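Local atomic coordinates of protein CsuE (Acinetobacter baumannii, PDB entry 6FJY), a protein that probably serves as the tip adhesin of the chaperone-usher Csu pili, with which the bacterium attaches to surfaces and begins biofilm formation. Residues 54-59 with 122-127; 127-132 with 167-172. All coordinates share one frame; numbering follows the deposited sequence.

Contact 1 of 2, residues 54-59 with 122-127; sequences QMSNSF and QADSPL
S58 and D124 are joined twice. The hydroxyl OG of S58 donates to D124 OD2 over 2.8 Å, arriving from above the carboxylate plane, while the D124 backbone N donates to S58 O at 3.0 Å. S58 OG gets there because it stands anti to the backbone N (chi1 -180°). Meanwhile D124 OD1 takes a hydrogen bond from T60, so both carboxylate oxygens are held and the group is fixed in rotation. S58 O has a second donor: S56 OG, 2.9 Å away, lies in the carbonyl plane on a lone pair. Serine is short enough for such bonds to nearby carbonyls, and S125 OG likewise donates forward to P126 O, from above the carbonyl plane. Between S56 N and S125 O the gap is too wide for a direct bond, and a water fills it, accepting from S56 N at 3.1 Å and donating to S125 O.

Packing closes both ends. A123 CB sits over one face of the F59 ring, 4.0 Å from its centroid, a CH-pi contact that a small methyl permits. M55 and L127 lie side by side, CG to CD2 3.8 Å, with I80 and L82 extending this apolar patch. The arrangement is an interrupted antiparallel pairing of strand 119-136 with 51-54 and 59-60: F59 and A123 form a non-hydrogen-bonded pair, loops 55-58 and 124-126 intervene, and pairing resumes at Q54 and K128.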
loop_
_atom_site.group_PDB
_atom_site.type_symbol
_atom_site.label_atom_id
_atom_site.label_comp_id
_atom_site.label_asym_id
_atom_site.label_seq_id
_atom_site.Cartn_x
_atom_site.Cartn_y
_atom_site.Cartn_z
ATOM N N GLN B 54 -5.784 -28.087 -13.521
ATOM C CA GLN B 54 -5.257 -27.819 -12.194
ATOM C C GLN B 54 -5.663 -26.412 -11.793
ATOM O O GLN B 54 -5.611 -25.486 -12.608
ATOM C CB GLN B 54 -3.735 -27.980 -12.159
ATOM C CG GLN B 54 -3.156 -28.083 -10.762
ATOM C CD GLN B 54 -1.702 -28.515 -10.774
ATOM O OE1 GLN B 54 -1.086 -28.642 -11.835
ATOM N NE2 GLN B 54 -1.149 -28.759 -9.594
ATOM N N MET B 55 -6.089 -26.270 -10.540
ATOM C CA MET B 55 -6.595 -24.998 -10.035
ATOM C C MET B 55 -6.793 -25.092 -8.532
ATOM O O MET B 55 -7.039 -26.175 -7.989
ATOM C CB MET B 55 -7.915 -24.604 -10.700
ATOM C CG MET B 55 -8.246 -23.121 -10.530
ATOM S SD MET B 55 -9.915 -22.734 -11.038
ATOM C CE MET B 55 -10.758 -24.100 -10.271
ATOM N N SER B 56 -6.703 -23.938 -7.876
ATOM C CA SER B 56 -6.942 -23.826 -6.444
ATOM C C SER B 56 -7.704 -22.542 -6.171
ATOM O O SER B 56 -7.369 -21.491 -6.719
ATOM C CB SER B 56 -5.631 -23.814 -5.658
ATOM O OG SER B 56 -5.867 -23.439 -4.309
ATOM N N ASN B 57 -8.713 -22.623 -5.322
ATOM C CA ASN B 57 -9.370 -21.426 -4.824
ATOM C C ASN B 57 -8.752 -20.935 -3.521
ATOM O O ASN B 57 -9.170 -19.898 -3.003
ATOM C CB ASN B 57 -10.869 -21.694 -4.645
ATOM C CG ASN B 57 -11.539 -22.099 -5.942
ATOM O OD1 ASN B 57 -11.926 -21.255 -6.745
ATOM N ND2 ASN B 57 -11.677 -23.398 -6.151
ATOM N N SER B 58 -7.760 -21.646 -2.999
ATOM C CA SER B 58 -7.068 -21.292 -1.761
ATOM C C SER B 58 -5.757 -20.580 -2.095
ATOM O O SER B 58 -5.025 -21.006 -2.995
ATOM C CB SER B 58 -6.802 -22.551 -0.922
ATOM O OG SER B 58 -6.139 -22.250 0.286
ATOM N N PHE B 59 -5.469 -19.492 -1.382
ATOM C CA PHE B 59 -4.253 -18.705 -1.575
ATOM C C PHE B 59 -3.542 -18.573 -0.240
ATOM O O PHE B 59 -4.118 -18.053 0.718
ATOM C CB PHE B 59 -4.564 -17.329 -2.151
ATOM C CG PHE B 59 -4.973 -17.358 -3.589
ATOM C CD1 PHE B 59 -6.209 -17.874 -3.960
ATOM C CD2 PHE B 59 -4.134 -16.858 -4.571
ATOM C CE1 PHE B 59 -6.588 -17.908 -5.290
ATOM C CE2 PHE B 59 -4.508 -16.878 -5.904
ATOM C CZ PHE B 59 -5.737 -17.401 -6.264
ATOM N N GLN B 122 -0.183 -16.767 -2.216
ATOM C CA GLN B 122 0.053 -17.463 -3.469
ATOM C C GLN B 122 -0.913 -18.623 -3.612
ATOM O O GLN B 122 -1.177 -19.353 -2.651
ATOM C CB GLN B 122 1.496 -17.968 -3.536
ATOM C CG GLN B 122 1.802 -18.809 -4.764
ATOM C CD GLN B 122 2.087 -17.971 -5.989
ATOM O OE1 GLN B 122 1.736 -18.345 -7.107
ATOM N NE2 GLN B 122 2.737 -16.835 -5.786
ATOM N N ALA B 123 -1.414 -18.801 -4.832
ATOM C CA ALA B 123 -2.323 -19.903 -5.126
ATOM C C ALA B 123 -1.665 -21.228 -4.781
ATOM O O ALA B 123 -0.490 -21.450 -5.080
ATOM C CB ALA B 123 -2.734 -19.883 -6.598
ATOM N N ASP B 124 -2.433 -22.105 -4.127
ATOM C CA ASP B 124 -1.860 -23.338 -3.603
ATOM C C ASP B 124 -1.397 -24.266 -4.720
ATOM O O ASP B 124 -0.497 -25.087 -4.511
ATOM C CB ASP B 124 -2.867 -24.021 -2.684
ATOM C CG ASP B 124 -3.038 -23.272 -1.378
ATOM O OD1 ASP B 124 -2.301 -22.282 -1.165
ATOM O OD2 ASP B 124 -3.905 -23.661 -0.565
ATOM N N SER B 125 -1.975 -24.135 -5.906
ATOM C CA SER B 125 -1.494 -24.809 -7.095
ATOM C C SER B 125 -1.544 -23.831 -8.255
ATOM O O SER B 125 -2.329 -22.873 -8.237
ATOM C CB SER B 125 -2.332 -26.051 -7.438
ATOM O OG SER B 125 -3.569 -25.692 -8.024
ATOM N N PRO B 126 -0.713 -24.035 -9.266
ATOM C CA PRO B 126 -0.845 -23.237 -10.481
ATOM C C PRO B 126 -2.134 -23.561 -11.215
ATOM O O PRO B 126 -2.763 -24.603 -11.022
ATOM C CB PRO B 126 0.386 -23.626 -11.306
ATOM C CG PRO B 126 0.913 -24.863 -10.685
ATOM C CD PRO B 126 0.531 -24.814 -9.249
ATOM N N LEU B 127 -2.534 -22.617 -12.052
ATOM C CA LEU B 127 -3.685 -22.768 -12.930
ATOM C C LEU B 127 -3.192 -23.361 -14.245
ATOM O O LEU B 127 -2.503 -22.687 -15.017
ATOM C CB LEU B 127 -4.356 -21.411 -13.143
ATOM C CG LEU B 127 -5.783 -21.240 -13.661
ATOM C CD1 LEU B 127 -5.796 -20.457 -14.963
ATOM C CD2 LEU B 127 -6.511 -22.568 -13.813
HETATM O O HOH W 1 -4.716 -21.879 -9.010
#

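Contact 2 of 2, residues 127-132 with 167-172; sequences LKVKWF and ADSLGS
L127 opens the pairing with G171 through two backbone bonds, of which L127 N to G171 O measures 2.8 Å. K128 follows as a non-hydrogen-bonded partner of L170. Its aliphatic stem passes near D168, CD to OD2 4.0 Å, but the ammonium stays outside bonding distance of that acid, and the pull between the two charges is probably modest.

V129 returns to a hydrogen-bonded pair, with S169, and its beta-branched side chain suits an extended strand. Its CG1 lies over the W131 ring, 3.3 Å above the plane and offset toward the rim. L127, V129, W131, A167 and S169 share one face of the sheet, where V4 packs on W131, A167 and S169, and L48 on W131, whereas K128, K130, D168 and L170 line the other. The pattern is largely two-faced, consistent with a sheet of the immunoglobulin-like sandwich of pilus subunits and adhesins, with strand 119-136 running between 51-54 and 167-189, to both of which it is antiparallel.

K130 next makes the salt bridge: NZ reaches D168 OD1 at 2.9 Å, on the syn side and 33° out of the carboxylate plane. The flexible lysine chain bends at its last two torsions (chi4 -82°), so its methylenes curl around that oxygen while NZ comes back to it. W131 ends the run. Its indole NE1 donates to S169 OG at 2.9 Å, almost straight at 173° and with the oxygen in the ring plane, which satisfies a buried N-H and orients the ring. Beside it, W131 N and O both bond to A167, N to O at 2.8 Å.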
loop_
_atom_site.group_PDB
_atom_site.type_symbol
_atom_site.label_atom_id
_atom_site.label_comp_id
_atom_site.label_asym_id
_atom_site.label_seq_id
_atom_site.Cartn_x
_atom_site.Cartn_y
_atom_site.Cartn_z
ATOM N N LEU B 127 -2.534 -22.617 -12.052
ATOM C CA LEU B 127 -3.685 -22.768 -12.930
ATOM C C LEU B 127 -3.192 -23.361 -14.245
ATOM O O LEU B 127 -2.503 -22.687 -15.017
ATOM C CB LEU B 127 -4.356 -21.411 -13.143
ATOM C CG LEU B 127 -5.783 -21.240 -13.661
ATOM C CD1 LEU B 127 -5.796 -20.457 -14.963
ATOM C CD2 LEU B 127 -6.511 -22.568 -13.813
ATOM N N LYS B 128 -3.546 -24.618 -14.501
ATOM C CA LYS B 128 -3.209 -25.302 -15.743
ATOM C C LYS B 128 -4.496 -25.616 -16.493
ATOM O O LYS B 128 -5.397 -26.267 -15.953
ATOM C CB LYS B 128 -2.410 -26.583 -15.481
ATOM C CG LYS B 128 -2.034 -27.350 -16.751
ATOM C CD LYS B 128 -1.372 -28.679 -16.437
ATOM C CE LYS B 128 -0.221 -28.537 -15.442
ATOM N NZ LYS B 128 0.648 -29.763 -15.426
ATOM N N VAL B 129 -4.570 -25.163 -17.740
ATOM C CA VAL B 129 -5.770 -25.284 -18.547
ATOM C C VAL B 129 -5.402 -25.930 -19.875
ATOM O O VAL B 129 -4.351 -25.627 -20.451
ATOM C CB VAL B 129 -6.437 -23.910 -18.771
ATOM C CG1 VAL B 129 -7.766 -24.073 -19.511
ATOM C CG2 VAL B 129 -6.650 -23.176 -17.443
ATOM N N LYS B 130 -6.263 -26.831 -20.351
ATOM C CA LYS B 130 -6.155 -27.392 -21.689
ATOM C C LYS B 130 -7.208 -26.741 -22.577
ATOM O O LYS B 130 -8.384 -26.667 -22.205
ATOM C CB LYS B 130 -6.319 -28.912 -21.680
ATOM C CG LYS B 130 -5.989 -29.566 -23.032
ATOM C CD LYS B 130 -6.068 -31.095 -22.970
ATOM C CE LYS B 130 -5.120 -31.689 -21.927
ATOM N NZ LYS B 130 -3.732 -31.819 -22.412
ATOM N N TRP B 131 -6.773 -26.248 -23.732
ATOM C CA TRP B 131 -7.596 -25.456 -24.632
ATOM C C TRP B 131 -7.759 -26.183 -25.959
ATOM O O TRP B 131 -6.832 -26.840 -26.438
ATOM C CB TRP B 131 -6.978 -24.071 -24.884
ATOM C CG TRP B 131 -6.714 -23.262 -23.648
ATOM C CD1 TRP B 131 -5.581 -23.267 -22.896
ATOM C CD2 TRP B 131 -7.601 -22.311 -23.034
ATOM N NE1 TRP B 131 -5.703 -22.389 -21.841
ATOM C CE2 TRP B 131 -6.937 -21.792 -21.904
ATOM C CE3 TRP B 131 -8.893 -21.863 -23.323
ATOM C CZ2 TRP B 131 -7.519 -20.834 -21.068
ATOM C CZ3 TRP B 131 -9.479 -20.914 -22.481
ATOM C CH2 TRP B 131 -8.783 -20.405 -21.376
ATOM N N PHE B 132 -8.948 -26.056 -26.540
ATOM C CA PHE B 132 -9.312 -26.639 -27.826
ATOM C C PHE B 132 -9.985 -25.526 -28.621
ATOM O O PHE B 132 -11.087 -25.098 -28.267
ATOM C CB PHE B 132 -10.257 -27.820 -27.625
ATOM C CG PHE B 132 -9.710 -28.894 -26.707
ATOM C CD1 PHE B 132 -9.775 -28.757 -25.327
ATOM C CD2 PHE B 132 -9.152 -30.048 -27.232
ATOM C CE1 PHE B 132 -9.282 -29.744 -24.491
ATOM C CE2 PHE B 132 -8.650 -31.042 -26.404
ATOM C CZ PHE B 132 -8.724 -30.892 -25.035
ATOM N N ALA B 167 -4.127 -27.765 -26.297
ATOM C CA ALA B 167 -2.898 -27.074 -25.938
ATOM C C ALA B 167 -3.002 -26.586 -24.502
ATOM O O ALA B 167 -4.043 -26.066 -24.081
ATOM C CB ALA B 167 -2.608 -25.895 -26.875
ATOM N N ASP B 168 -1.913 -26.738 -23.759
ATOM C CA ASP B 168 -1.915 -26.514 -22.322
ATOM C C ASP B 168 -1.286 -25.173 -21.978
ATOM O O ASP B 168 -0.163 -24.879 -22.402
ATOM C CB ASP B 168 -1.174 -27.638 -21.597
ATOM C CG ASP B 168 -2.074 -28.804 -21.276
ATOM O OD1 ASP B 168 -3.076 -28.986 -21.996
ATOM O OD2 ASP B 168 -1.800 -29.519 -20.291
ATOM N N SER B 169 -2.006 -24.378 -21.194
ATOM C CA SER B 169 -1.448 -23.194 -20.563
ATOM C C SER B 169 -1.163 -23.484 -19.095
ATOM O O SER B 169 -1.746 -24.385 -18.496
ATOM C CB SER B 169 -2.394 -21.994 -20.700
ATOM O OG SER B 169 -3.561 -22.085 -19.891
ATOM N N LEU B 170 -0.255 -22.704 -18.524
ATOM C CA LEU B 170 0.140 -22.845 -17.129
ATOM C C LEU B 170 0.531 -21.471 -16.609
ATOM O O LEU B 170 1.384 -20.796 -17.198
ATOM C CB LEU B 170 1.309 -23.825 -16.974
ATOM C CG LEU B 170 2.139 -23.719 -15.682
ATOM C CD1 LEU B 170 1.473 -24.457 -14.543
ATOM C CD2 LEU B 170 3.536 -24.250 -15.891
ATOM N N GLY B 171 -0.085 -21.063 -15.513
ATOM C CA GLY B 171 0.195 -19.763 -14.932
ATOM C C GLY B 171 -0.043 -19.777 -13.441
ATOM O O GLY B 171 -0.892 -20.512 -12.932
ATOM N N SER B 172 0.720 -18.960 -12.736
ATOM C CA SER B 172 0.565 -18.845 -11.300
ATOM C C SER B 172 -0.268 -17.611 -10.954
ATOM O O SER B 172 -0.334 -16.640 -11.714
ATOM C CB SER B 172 1.931 -18.784 -10.624
ATOM O OG SER B 172 2.603 -20.017 -10.780
#

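Contacts 1 and 2 follow each other on strand 119-136, their centres about 13 Å apart, and share L127. Contact 1 joins the strand to the chain around 54-59, contact 2 to strand 167-189, so it has neighbours on both flanks, irregular on the 54-59 side and regular on the 167-172 side. In sequence the segments come in series, 54-59, 122-127, 127-132, 167-172, with contact 1 closing where contact 2 opens at L127. The two touch directly: Q54 O lies 2.9 Å from K128 N, a probable hydrogen bond, and P126 CB packs on L170 CD1. Strand 119-136 thus ties 51-54 and 59-60 to 167-189 in one continuous sheet, on the same side of the chain's centre.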